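Local coordinates for reticulocyte binding protein (Streptococcus agalactiae COH1, PDB 3FAW) that probably hydrolyses the alpha-1,6-glucosidic linkages of pullulan and related alpha-glucans, acting as a cell-wall-anchored pullulanase of group B Streptococcus, at residues His462-Ile467 against Pro498-Asp503; Ala466-Tyr471 against Thr510-Val515; Gly487-Gln492 against Asp503-Lys508; Phe516-Arg521 against Pro555-Ala560. All coordinates share one frame; numbering follows the deposited sequence.

Contact 1 of 4, residues His462-Ile467 against Pro498-Asp503; sequences HDAAAI and PVKPAD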
loop_
_atom_site.group_PDB
_atom_site.type_symbol
_atom_site.label_atom_id
_atom_site.label_comp_id
_atom_site.label_asym_id
_atom_site.label_seq_id
_atom_site.Cartn_x
_atom_site.Cartn_y
_atom_site.Cartn_z
ATOM N N HIS A 462 -0.197 6.823 9.784
ATOM C CA HIS A 462 -1.211 6.368 10.725
ATOM C C HIS A 462 -0.678 6.162 12.130
ATOM O O HIS A 462 0.495 5.854 12.331
ATOM C CB HIS A 462 -1.839 5.065 10.232
ATOM C CG HIS A 462 -2.654 5.237 8.991
ATOM N ND1 HIS A 462 -3.869 5.800 8.800
ATOM C CD2 HIS A 462 -2.215 4.833 7.749
ATOM C CE1 HIS A 462 -4.146 5.720 7.458
ATOM N NE2 HIS A 462 -3.132 5.136 6.846
ATOM N N ASP A 463 -1.570 6.345 13.097
ATOM C CA ASP A 463 -1.325 5.945 14.470
ATOM C C ASP A 463 -1.216 4.423 14.546
ATOM O O ASP A 463 -1.939 3.698 13.851
ATOM C CB ASP A 463 -2.448 6.448 15.395
ATOM C CG ASP A 463 -3.830 5.980 14.956
ATOM O OD1 ASP A 463 -4.298 6.429 13.893
ATOM O OD2 ASP A 463 -4.450 5.169 15.675
ATOM N N ALA A 464 -0.310 3.949 15.395
ATOM C CA ALA A 464 -0.094 2.518 15.593
ATOM C C ALA A 464 -1.342 1.808 16.127
ATOM O O ALA A 464 -1.587 0.650 15.789
ATOM C CB ALA A 464 1.087 2.291 16.533
ATOM N N ALA A 465 -2.126 2.509 16.949
ATOM C CA ALA A 465 -3.341 1.945 17.549
ATOM C C ALA A 465 -4.388 1.489 16.524
ATOM O O ALA A 465 -5.004 0.428 16.690
ATOM C CB ALA A 465 -3.960 2.947 18.527
ATOM N N ALA A 466 -4.591 2.284 15.475
ATOM C CA ALA A 466 -5.555 1.941 14.420
ATOM C C ALA A 466 -5.115 0.713 13.612
ATOM O O ALA A 466 -5.931 -0.150 13.282
ATOM C CB ALA A 466 -5.782 3.138 13.492
ATOM N N ILE A 467 -3.824 0.633 13.306
ATOM C CA ILE A 467 -3.286 -0.489 12.531
ATOM C C ILE A 467 -3.226 -1.759 13.389
ATOM O O ILE A 467 -3.487 -2.862 12.889
ATOM C CB ILE A 467 -1.889 -0.173 11.938
ATOM C CG1 ILE A 467 -1.909 1.147 11.154
ATOM C CG2 ILE A 467 -1.428 -1.303 11.023
ATOM C CD1 ILE A 467 -2.930 1.194 10.017
ATOM N N PRO A 498 0.573 14.754 19.669
ATOM C CA PRO A 498 1.482 13.671 19.281
ATOM C C PRO A 498 0.916 12.293 19.591
ATOM O O PRO A 498 0.249 12.113 20.606
ATOM C CB PRO A 498 2.738 13.930 20.127
ATOM C CG PRO A 498 2.603 15.308 20.646
ATOM C CD PRO A 498 1.143 15.578 20.749
ATOM N N VAL A 499 1.181 11.337 18.706
ATOM C CA VAL A 499 0.734 9.957 18.874
ATOM C C VAL A 499 1.816 9.027 18.332
ATOM O O VAL A 499 2.588 9.418 17.459
ATOM C CB VAL A 499 -0.608 9.723 18.134
ATOM C CG1 VAL A 499 -0.961 8.251 18.071
ATOM C CG2 VAL A 499 -1.727 10.506 18.810
ATOM N N LYS A 500 1.880 7.808 18.868
ATOM C CA LYS A 500 2.815 6.790 18.387
ATOM C C LYS A 500 2.401 6.328 16.984
ATOM O O LYS A 500 1.315 5.755 16.814
ATOM C CB LYS A 500 2.837 5.601 19.350
ATOM C CG LYS A 500 3.840 4.509 19.015
ATOM C CD LYS A 500 3.719 3.383 20.028
ATOM C CE LYS A 500 4.662 2.241 19.734
ATOM N NZ LYS A 500 4.285 1.024 20.517
ATOM N N PRO A 501 3.254 6.586 15.973
ATOM C CA PRO A 501 2.925 6.202 14.609
ATOM C C PRO A 501 3.266 4.749 14.267
ATOM O O PRO A 501 4.088 4.122 14.935
ATOM C CB PRO A 501 3.762 7.170 13.769
ATOM C CG PRO A 501 4.945 7.475 14.621
ATOM C CD PRO A 501 4.556 7.276 16.048
ATOM N N ALA A 502 2.620 4.245 13.219
ATOM C CA ALA A 502 2.815 2.884 12.724
ATOM C C ALA A 502 3.914 2.848 11.653
ATOM O O ALA A 502 3.656 2.580 10.475
ATOM C CB ALA A 502 1.503 2.351 12.162
ATOM N N ASP A 503 5.143 3.121 12.078
ATOM C CA ASP A 503 6.280 3.228 11.165
ATOM C C ASP A 503 7.383 2.246 11.582
ATOM O O ASP A 503 7.119 1.299 12.323
ATOM C CB ASP A 503 6.761 4.690 11.102
ATOM C CG ASP A 503 7.320 5.199 12.426
ATOM O OD1 ASP A 503 7.670 4.385 13.307
ATOM O OD2 ASP A 503 7.418 6.436 12.574
HETATM O O HOH W 1 -0.845 5.134 18.273
#
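V499 holds CG1 anti to its backbone N (chi1 169°), which lays this methyl against CB of D463, 3.6 Å away; CG of D463 meanwhile stands between its own backbone N and carbonyl carbon, at the residue just before a helix. Deeper in the contact, CG1 of I467 meets CB of A502 at 3.8 Å. Two short backbone bonds join the segments. The N-H of A464 points almost straight (177°) at the carbonyl O of K500, lying in the carbonyl plane at 2.8 Å. In the reverse direction, A502 N donates to H462 O, also at 2.8 Å, with the donor tilted 21° from the carbonyl plane. D463 and P501 thus form a single isolated beta bridge at the N-terminus of helix 464-477, one of the helices surrounding the TIM barrel, and the partner segment belongs to the long loop after barrel strand 482-485. D463 is the N-cap: its OD2 receives A466 N at 2.9 Å from above the carboxylate plane. R435 forms a salt bridge with the same oxygen, while T429 binds OD1 as well as ND1 of H462. K500 O has a second donor in a water 2.7 Å away, and this water accepts from A465 N at 3.2 Å, extending the link into the first helical turn.

Contact 2 of 4, residues Ala466-Tyr471 against Thr510-Val515; sequences AIELAY and TDTVGV. With CA (calcium ion), chain E.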
loop_
_atom_site.group_PDB
_atom_site.type_symbol
_atom_site.label_atom_id
_atom_site.label_comp_id
_atom_site.label_asym_id
_atom_site.label_seq_id
_atom_site.Cartn_x
_atom_site.Cartn_y
_atom_site.Cartn_z
ATOM N N ALA A 466 -4.591 2.284 15.475
ATOM C CA ALA A 466 -5.555 1.941 14.420
ATOM C C ALA A 466 -5.115 0.713 13.612
ATOM O O ALA A 466 -5.931 -0.150 13.282
ATOM C CB ALA A 466 -5.782 3.138 13.492
ATOM N N ILE A 467 -3.824 0.633 13.306
ATOM C CA ILE A 467 -3.286 -0.489 12.531
ATOM C C ILE A 467 -3.226 -1.759 13.389
ATOM O O ILE A 467 -3.487 -2.862 12.889
ATOM C CB ILE A 467 -1.889 -0.173 11.938
ATOM C CG1 ILE A 467 -1.909 1.147 11.154
ATOM C CG2 ILE A 467 -1.428 -1.303 11.023
ATOM C CD1 ILE A 467 -2.930 1.194 10.017
ATOM N N GLU A 468 -2.887 -1.599 14.670
ATOM C CA GLU A 468 -2.970 -2.695 15.644
ATOM C C GLU A 468 -4.368 -3.299 15.660
ATOM O O GLU A 468 -4.530 -4.516 15.577
ATOM C CB GLU A 468 -2.637 -2.204 17.062
ATOM C CG GLU A 468 -1.177 -2.349 17.476
ATOM C CD GLU A 468 -0.772 -3.785 17.803
ATOM O OE1 GLU A 468 -1.589 -4.710 17.605
ATOM O OE2 GLU A 468 0.374 -3.986 18.259
ATOM N N LEU A 469 -5.372 -2.435 15.783
ATOM C CA LEU A 469 -6.767 -2.867 15.834
ATOM C C LEU A 469 -7.185 -3.548 14.532
ATOM O O LEU A 469 -7.851 -4.580 14.557
ATOM C CB LEU A 469 -7.691 -1.679 16.126
ATOM C CG LEU A 469 -9.177 -1.977 16.353
ATOM C CD1 LEU A 469 -9.361 -2.881 17.570
ATOM C CD2 LEU A 469 -9.964 -0.686 16.525
ATOM N N ALA A 470 -6.797 -2.963 13.402
ATOM C CA ALA A 470 -7.077 -3.557 12.093
ATOM C C ALA A 470 -6.497 -4.971 11.990
ATOM O O ALA A 470 -7.136 -5.870 11.443
ATOM C CB ALA A 470 -6.533 -2.675 10.972
ATOM N N TYR A 471 -5.290 -5.152 12.523
ATOM C CA TYR A 471 -4.625 -6.455 12.530
ATOM C C TYR A 471 -5.359 -7.441 13.438
ATOM O O TYR A 471 -5.602 -8.585 13.053
ATOM C CB TYR A 471 -3.168 -6.313 12.979
ATOM C CG TYR A 471 -2.414 -7.625 13.062
ATOM C CD1 TYR A 471 -1.856 -8.204 11.926
ATOM C CD2 TYR A 471 -2.252 -8.283 14.280
ATOM C CE1 TYR A 471 -1.163 -9.402 11.998
ATOM C CE2 TYR A 471 -1.560 -9.485 14.362
ATOM C CZ TYR A 471 -1.018 -10.037 13.216
ATOM O OH TYR A 471 -0.332 -11.221 13.290
ATOM N N THR A 510 6.099 -4.271 18.670
ATOM C CA THR A 510 5.018 -5.085 18.111
ATOM C C THR A 510 5.592 -6.201 17.242
ATOM O O THR A 510 6.649 -6.032 16.634
ATOM C CB THR A 510 4.026 -4.230 17.264
ATOM O OG1 THR A 510 2.900 -5.028 16.861
ATOM C CG2 THR A 510 4.711 -3.676 16.033
ATOM N N ASP A 511 4.908 -7.343 17.212
ATOM C CA ASP A 511 5.199 -8.411 16.252
ATOM C C ASP A 511 3.924 -8.729 15.460
ATOM O O ASP A 511 3.451 -9.868 15.450
ATOM C CB ASP A 511 5.710 -9.683 16.952
ATOM C CG ASP A 511 7.129 -9.545 17.505
ATOM O OD1 ASP A 511 7.857 -8.588 17.155
ATOM O OD2 ASP A 511 7.529 -10.428 18.295
ATOM N N THR A 512 3.375 -7.710 14.803
ATOM C CA THR A 512 2.139 -7.844 14.028
ATOM C C THR A 512 2.388 -7.542 12.547
ATOM O O THR A 512 2.392 -8.447 11.715
ATOM C CB THR A 512 1.039 -6.911 14.579
ATOM O OG1 THR A 512 1.502 -5.554 14.584
ATOM C CG2 THR A 512 0.657 -7.315 16.000
ATOM N N VAL A 513 2.620 -6.272 12.230
ATOM C CA VAL A 513 2.804 -5.833 10.849
ATOM C C VAL A 513 4.291 -5.632 10.550
ATOM O O VAL A 513 5.008 -5.034 11.354
ATOM C CB VAL A 513 2.041 -4.518 10.589
ATOM C CG1 VAL A 513 2.228 -4.064 9.157
ATOM C CG2 VAL A 513 0.558 -4.688 10.913
ATOM N N GLY A 514 4.744 -6.143 9.402
ATOM C CA GLY A 514 6.133 -5.969 8.945
ATOM C C GLY A 514 6.300 -4.759 8.035
ATOM O O GLY A 514 5.360 -4.357 7.356
ATOM N N VAL A 515 7.493 -4.169 8.022
ATOM C CA VAL A 515 7.751 -2.983 7.200
ATOM C C VAL A 515 8.870 -3.210 6.186
ATOM O O VAL A 515 9.798 -3.992 6.422
ATOM C CB VAL A 515 8.109 -1.745 8.056
ATOM C CG1 VAL A 515 6.951 -1.384 8.990
ATOM C CG2 VAL A 515 9.403 -1.979 8.828
HETATM CA CA CA E . 8.941 -6.599 16.604
HETATM O O HOH W 2 8.395 -6.357 18.936
#
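Y471 turns the face of its ring onto T512, the main aromatic contact between helix 464-477 and the segment leading into strand 513-516 of the TIM barrel. CB of T512 sits 3.6 Å from the ring centroid, 15° off the normal, a CH-pi contact displaced toward the rim. CG2 of T512 reaches CE2 and CD2, while its carbonyl O lies 3.7 Å from CE1 of the same ring. Y471 takes this place with CG anti to the backbone N (chi1 178°), directed from the helix toward the strand. One turn earlier, the side chain of I467 crosses that of V513 at about a right angle, CG2 meeting CG2 at 3.9 Å. E468 bends at chi2 (-75°) and slides past T510 in the opposite direction, which leaves its OE2 3.1 Å from T510 OG1; a hydrogen bond there is possible but not settled. T510 OG1 is also hydrogen-bonded to T512 OG1 at 2.7 Å, where either hydroxyl could donate. The same segment also binds a calcium ion, whose further protein ligands are M507, D561 and D565: T510 O binds it at 2.4 Å and D511 OD1 at 2.3 Å.

Contact 3 of 4, residues Gly487-Gln492 against Asp503-Lys508; sequences GWRTFQ and DQDWMK. With CA (calcium ion), chain E.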
loop_
_atom_site.group_PDB
_atom_site.type_symbol
_atom_site.label_atom_id
_atom_site.label_comp_id
_atom_site.label_asym_id
_atom_site.label_seq_id
_atom_site.Cartn_x
_atom_site.Cartn_y
_atom_site.Cartn_z
ATOM N N GLY A 487 6.644 1.710 6.254
ATOM C CA GLY A 487 6.831 2.328 7.558
ATOM C C GLY A 487 7.751 3.535 7.542
ATOM O O GLY A 487 8.555 3.709 8.459
ATOM N N TRP A 488 7.638 4.378 6.516
ATOM C CA TRP A 488 8.467 5.581 6.436
ATOM C C TRP A 488 8.042 6.543 7.545
ATOM O O TRP A 488 6.872 6.594 7.912
ATOM C CB TRP A 488 8.366 6.277 5.069
ATOM C CG TRP A 488 8.425 5.371 3.861
ATOM C CD1 TRP A 488 7.631 5.446 2.753
ATOM C CD2 TRP A 488 9.307 4.257 3.643
ATOM N NE1 TRP A 488 7.964 4.465 1.860
ATOM C CE2 TRP A 488 8.987 3.716 2.377
ATOM C CE3 TRP A 488 10.337 3.667 4.388
ATOM C CZ2 TRP A 488 9.661 2.616 1.837
ATOM C CZ3 TRP A 488 11.003 2.568 3.852
ATOM C CH2 TRP A 488 10.659 2.054 2.589
ATOM N N ARG A 489 9.000 7.293 8.082
ATOM C CA ARG A 489 8.720 8.258 9.150
ATOM C C ARG A 489 8.091 9.525 8.580
ATOM O O ARG A 489 8.774 10.524 8.334
ATOM C CB ARG A 489 9.999 8.581 9.922
ATOM C CG ARG A 489 10.583 7.375 10.624
ATOM C CD ARG A 489 11.954 7.652 11.205
ATOM N NE ARG A 489 12.543 6.424 11.734
ATOM C CZ ARG A 489 13.225 5.528 11.020
ATOM N NH1 ARG A 489 13.451 5.700 9.720
ATOM N NH2 ARG A 489 13.700 4.446 11.619
ATOM N N THR A 490 6.779 9.471 8.379
ATOM C CA THR A 490 6.038 10.539 7.702
ATOM C C THR A 490 4.905 11.160 8.544
ATOM O O THR A 490 4.204 12.050 8.065
ATOM C CB THR A 490 5.425 9.998 6.390
ATOM O OG1 THR A 490 4.550 8.906 6.688
ATOM C CG2 THR A 490 6.514 9.508 5.442
ATOM N N PHE A 491 4.731 10.714 9.788
ATOM C CA PHE A 491 3.534 11.067 10.573
ATOM C C PHE A 491 3.307 12.577 10.705
ATOM O O PHE A 491 4.238 13.335 10.987
ATOM C CB PHE A 491 3.590 10.443 11.973
ATOM C CG PHE A 491 2.330 10.649 12.780
ATOM C CD1 PHE A 491 1.225 9.830 12.583
ATOM C CD2 PHE A 491 2.250 11.662 13.730
ATOM C CE1 PHE A 491 0.058 10.016 13.318
ATOM C CE2 PHE A 491 1.089 11.856 14.471
ATOM C CZ PHE A 491 -0.009 11.027 14.266
ATOM N N GLN A 492 2.062 13.000 10.503
ATOM C CA GLN A 492 1.659 14.384 10.758
ATOM C C GLN A 492 0.646 14.449 11.892
ATOM O O GLN A 492 0.869 15.139 12.884
ATOM C CB GLN A 492 1.095 15.026 9.485
ATOM C CG GLN A 492 2.122 15.158 8.367
ATOM C CD GLN A 492 3.338 15.965 8.786
ATOM O OE1 GLN A 492 4.473 15.493 8.698
ATOM N NE2 GLN A 492 3.104 17.182 9.258
ATOM N N ASP A 503 5.143 3.121 12.078
ATOM C CA ASP A 503 6.280 3.228 11.165
ATOM C C ASP A 503 7.383 2.246 11.582
ATOM O O ASP A 503 7.119 1.299 12.323
ATOM C CB ASP A 503 6.761 4.690 11.102
ATOM C CG ASP A 503 7.320 5.199 12.426
ATOM O OD1 ASP A 503 7.670 4.385 13.307
ATOM O OD2 ASP A 503 7.418 6.436 12.574
ATOM N N GLN A 504 8.606 2.463 11.107
ATOM C CA GLN A 504 9.723 1.539 11.357
ATOM C C GLN A 504 10.144 1.441 12.825
ATOM O O GLN A 504 10.628 0.395 13.263
ATOM C CB GLN A 504 10.934 1.919 10.487
ATOM C CG GLN A 504 10.864 1.382 9.058
ATOM C CD GLN A 504 11.991 1.892 8.173
ATOM O OE1 GLN A 504 12.605 2.925 8.450
ATOM N NE2 GLN A 504 12.263 1.167 7.093
ATOM N N ASP A 505 9.953 2.519 13.583
ATOM C CA ASP A 505 10.271 2.526 15.022
ATOM C C ASP A 505 9.238 1.790 15.877
ATOM O O ASP A 505 9.494 1.491 17.040
ATOM C CB ASP A 505 10.435 3.963 15.518
ATOM C CG ASP A 505 11.587 4.676 14.841
ATOM O OD1 ASP A 505 12.613 4.014 14.568
ATOM O OD2 ASP A 505 11.467 5.889 14.579
ATOM N N TRP A 506 8.078 1.504 15.292
ATOM C CA TRP A 506 7.035 0.687 15.920
ATOM C C TRP A 506 7.415 -0.798 15.992
ATOM O O TRP A 506 6.870 -1.544 16.808
ATOM C CB TRP A 506 5.730 0.867 15.132
ATOM C CG TRP A 506 4.543 0.082 15.602
ATOM C CD1 TRP A 506 4.184 -0.195 16.892
ATOM C CD2 TRP A 506 3.522 -0.483 14.774
ATOM N NE1 TRP A 506 3.020 -0.925 16.913
ATOM C CE2 TRP A 506 2.590 -1.109 15.625
ATOM C CE3 TRP A 506 3.315 -0.536 13.390
ATOM C CZ2 TRP A 506 1.467 -1.778 15.138
ATOM C CZ3 TRP A 506 2.199 -1.197 12.911
ATOM C CH2 TRP A 506 1.290 -1.810 13.783
ATOM N N MET A 507 8.359 -1.220 15.152
ATOM C CA MET A 507 8.725 -2.636 15.047
ATOM C C MET A 507 9.320 -3.211 16.338
ATOM O O MET A 507 9.150 -4.392 16.613
ATOM C CB MET A 507 9.686 -2.868 13.871
ATOM C CG MET A 507 9.088 -2.616 12.482
ATOM S SD MET A 507 7.615 -3.590 12.080
ATOM C CE MET A 507 6.347 -2.488 12.711
ATOM N N LYS A 508 9.984 -2.379 17.141
ATOM C CA LYS A 508 10.533 -2.836 18.425
ATOM C C LYS A 508 9.487 -3.064 19.532
ATOM O O LYS A 508 9.839 -3.594 20.586
ATOM C CB LYS A 508 11.609 -1.866 18.936
ATOM C CG LYS A 508 11.077 -0.536 19.455
ATOM C CD LYS A 508 12.210 0.425 19.780
ATOM C CE LYS A 508 11.677 1.795 20.186
ATOM N NZ LYS A 508 10.779 1.732 21.377
HETATM CA CA CA E . 8.941 -6.599 16.604
HETATM O O HOH W 3 5.756 8.206 10.980
HETATM O O HOH W 2 8.395 -6.357 18.936
#
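G487 and D503 run close enough for G487 O to accept the N-H of Q504 at 2.9 Å, on a lone pair in the carbonyl plane with a C=O...N angle of 129°. Two residues on, R489, the centre of an inverse gamma turn, extends its chain from CG to NE and grips D505 side-on. NE donates to OD2 at 3.1 Å and NH2 to OD1 at 3.2 Å, a two-pronged salt bridge. Both oxygens lie near the guanidinium plane, yet each is met from above the carboxylate plane, since the two flat groups are turned 51° apart. Q504 covers one face of the guanidinium with its CB, and N557 O receives a further, weak bond from NH2. The amide plane of Q504 is turned 83° from the indole of W488, and NE2 approaches CZ3 obliquely at 3.7 Å; NE2 itself bonds to D518 OD1 and F516 O, at the end of the next strand. The buried carboxylate of D503 works in two directions. OD1 accepts D505 N at 3.0 Å, forming an Asx turn, and OD2 accepts from a water 2.9 Å away that in turn accepts from F491 N at 3.0 Å. The turn opens a short helix-like run in which M507 presents its carbonyl O to calcium at 2.2 Å. Both segments belong to the long loop between strands 482-485 and 513-516 of the TIM barrel, folded back on itself beside the metal site.

Contact 4 of 4, residues Phe516-Arg521 against Pro555-Ala560; sequences FSDDIR and PGNFEA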
loop_
_atom_site.group_PDB
_atom_site.type_symbol
_atom_site.label_atom_id
_atom_site.label_comp_id
_atom_site.label_asym_id
_atom_site.label_seq_id
_atom_site.Cartn_x
_atom_site.Cartn_y
_atom_site.Cartn_z
ATOM N N PHE A 516 8.776 -2.504 5.062
ATOM C CA PHE A 516 9.796 -2.563 4.017
ATOM C C PHE A 516 11.149 -2.094 4.532
ATOM O O PHE A 516 11.237 -1.088 5.232
ATOM C CB PHE A 516 9.375 -1.733 2.799
ATOM C CG PHE A 516 8.332 -2.401 1.958
ATOM C CD1 PHE A 516 8.699 -3.290 0.958
ATOM C CD2 PHE A 516 6.980 -2.172 2.188
ATOM C CE1 PHE A 516 7.740 -3.924 0.183
ATOM C CE2 PHE A 516 6.013 -2.806 1.423
ATOM C CZ PHE A 516 6.393 -3.683 0.420
ATOM N N SER A 517 12.193 -2.841 4.184
ATOM C CA SER A 517 13.554 -2.498 4.564
ATOM C C SER A 517 14.254 -1.694 3.468
ATOM O O SER A 517 14.843 -2.257 2.542
ATOM C CB SER A 517 14.357 -3.755 4.892
ATOM O OG SER A 517 15.668 -3.421 5.315
ATOM N N ASP A 518 14.193 -0.370 3.586
ATOM C CA ASP A 518 14.914 0.511 2.663
ATOM C C ASP A 518 16.441 0.391 2.796
ATOM O O ASP A 518 17.171 0.692 1.851
ATOM C CB ASP A 518 14.455 1.978 2.792
ATOM C CG ASP A 518 14.467 2.500 4.225
ATOM O OD1 ASP A 518 14.406 1.705 5.185
ATOM O OD2 ASP A 518 14.507 3.736 4.389
ATOM N N ASP A 519 16.911 -0.069 3.956
ATOM C CA ASP A 519 18.342 -0.250 4.211
ATOM C C ASP A 519 18.971 -1.330 3.324
ATOM O O ASP A 519 20.034 -1.111 2.743
ATOM C CB ASP A 519 18.581 -0.591 5.686
ATOM C CG ASP A 519 19.996 -0.282 6.141
ATOM O OD1 ASP A 519 20.534 0.766 5.739
ATOM O OD2 ASP A 519 20.560 -1.073 6.926
ATOM N N ILE A 520 18.329 -2.491 3.226
ATOM C CA ILE A 520 18.829 -3.554 2.346
ATOM C C ILE A 520 18.682 -3.152 0.871
ATOM O O ILE A 520 19.550 -3.459 0.053
ATOM C CB ILE A 520 18.158 -4.937 2.620
ATOM C CG1 ILE A 520 18.963 -6.056 1.938
ATOM C CG2 ILE A 520 16.708 -4.955 2.155
ATOM C CD1 ILE A 520 18.491 -7.469 2.265
ATOM N N ARG A 521 17.593 -2.459 0.541
ATOM C CA ARG A 521 17.405 -1.908 -0.806
ATOM C C ARG A 521 18.592 -1.014 -1.181
ATOM O O ARG A 521 19.304 -1.292 -2.150
ATOM C CB ARG A 521 16.090 -1.121 -0.880
ATOM C CG ARG A 521 15.810 -0.428 -2.221
ATOM C CD ARG A 521 14.702 0.608 -2.072
ATOM N NE ARG A 521 15.182 1.853 -1.466
ATOM C CZ ARG A 521 14.402 2.822 -0.976
ATOM N NH1 ARG A 521 13.080 2.711 -1.000
ATOM N NH2 ARG A 521 14.946 3.914 -0.446
ATOM N N PRO A 555 18.243 -4.620 9.947
ATOM C CA PRO A 555 18.619 -3.370 9.282
ATOM C C PRO A 555 19.236 -2.342 10.222
ATOM O O PRO A 555 18.920 -2.317 11.404
ATOM C CB PRO A 555 17.285 -2.851 8.723
ATOM C CG PRO A 555 16.238 -3.553 9.516
ATOM C CD PRO A 555 16.803 -4.897 9.797
ATOM N N GLY A 556 20.102 -1.498 9.676
ATOM C CA GLY A 556 20.819 -0.496 10.457
ATOM C C GLY A 556 20.052 0.781 10.750
ATOM O O GLY A 556 20.505 1.588 11.566
ATOM N N ASN A 557 18.903 0.978 10.100
ATOM C CA ASN A 557 18.130 2.220 10.264
ATOM C C ASN A 557 16.881 2.100 11.155
ATOM O O ASN A 557 16.221 3.101 11.424
ATOM C CB ASN A 557 17.767 2.829 8.902
ATOM C CG ASN A 557 16.826 1.961 8.093
ATOM O OD1 ASN A 557 16.703 0.756 8.330
ATOM N ND2 ASN A 557 16.155 2.571 7.124
ATOM N N PHE A 558 16.551 0.887 11.589
ATOM C CA PHE A 558 15.551 0.694 12.643
ATOM C C PHE A 558 15.785 -0.620 13.372
ATOM O O PHE A 558 16.398 -1.537 12.819
ATOM C CB PHE A 558 14.111 0.782 12.101
ATOM C CG PHE A 558 13.648 -0.430 11.313
ATOM C CD1 PHE A 558 13.073 -1.523 11.957
ATOM C CD2 PHE A 558 13.724 -0.446 9.926
ATOM C CE1 PHE A 558 12.622 -2.628 11.234
ATOM C CE2 PHE A 558 13.268 -1.544 9.189
ATOM C CZ PHE A 558 12.719 -2.637 9.846
ATOM N N GLU A 559 15.301 -0.699 14.611
ATOM C CA GLU A 559 15.451 -1.904 15.427
ATOM C C GLU A 559 14.358 -2.923 15.117
ATOM O O GLU A 559 13.181 -2.691 15.405
ATOM C CB GLU A 559 15.424 -1.548 16.922
ATOM C CG GLU A 559 15.674 -2.723 17.878
ATOM C CD GLU A 559 17.043 -3.367 17.705
ATOM O OE1 GLU A 559 17.990 -2.676 17.270
ATOM O OE2 GLU A 559 17.172 -4.571 18.015
ATOM N N ALA A 560 14.754 -4.051 14.529
ATOM C CA ALA A 560 13.861 -5.189 14.343
ATOM C C ALA A 560 14.211 -6.275 15.362
ATOM O O ALA A 560 15.238 -6.942 15.231
ATOM C CB ALA A 560 13.984 -5.727 12.928
HETATM O O HOH W 4 15.414 -0.741 6.487
#
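D518 OD1 is gripped by three donors: ND2 of N557 at 2.8 Å, a water at 2.9 Å, and NE2 of Q504. D518 opens helix 518-525, which follows strand 513-516 of the TIM barrel, with S517 at the N-cap position; the facing segment leads from helix 544-551 toward the next barrel strand. With CG between its backbone N and carbonyl carbon (chi1 51°), D518 brings its carboxylate within range of the asparagine. The bond is nearly straight (158°): ND2 donates in its own amide plane but reaches OD1 from above the carboxylate plane. The same water joins both segments. It donates to N557 OD1 at 2.7 Å as well as to D518 OD1, and accepts from S517 OG at 2.9 Å and from D519 N at 3.0 Å, so one molecule ties D519 N and the N-cap serine hydroxyl to the asparagine amide. D519 slides past N557 in the opposite direction, their carboxylate and amide stacked with planes 29° apart, and CB of D519 lies 3.5 Å from N557 OD1. Its OD2 carries on to the backbone, taking the N-H of G556 at 2.8 Å, again from above the carboxylate plane. P555 CG lies over one face of the F558 ring, toward its rim, and P555 CB is 3.8 Å from S517 OG.

How the contacts relate
Contacts 1 and 2 use overlapping parts of helix 464-477, sharing I467, their centres 9 Å apart, and W506 of contact 3 fits against both: NE1 lies 3.8 Å from A464 CB, and CZ2 lies 3.6 Å from E468 CG. Contacts 2 and 3 converge on one calcium ion, which T510 and D511 bind from the first and M507 from the second, joined by D561 and D565. Contact 4, centred 12 Å from contact 3, meets it through Q504 and R489. F558 connects contact 4 to contact 2 through CZ, 3.5 Å from V515 CG2, and its side chain is about 8 Å from the calcium. Contacts 1 and 4 do not touch, their nearest atoms about 7 Å apart.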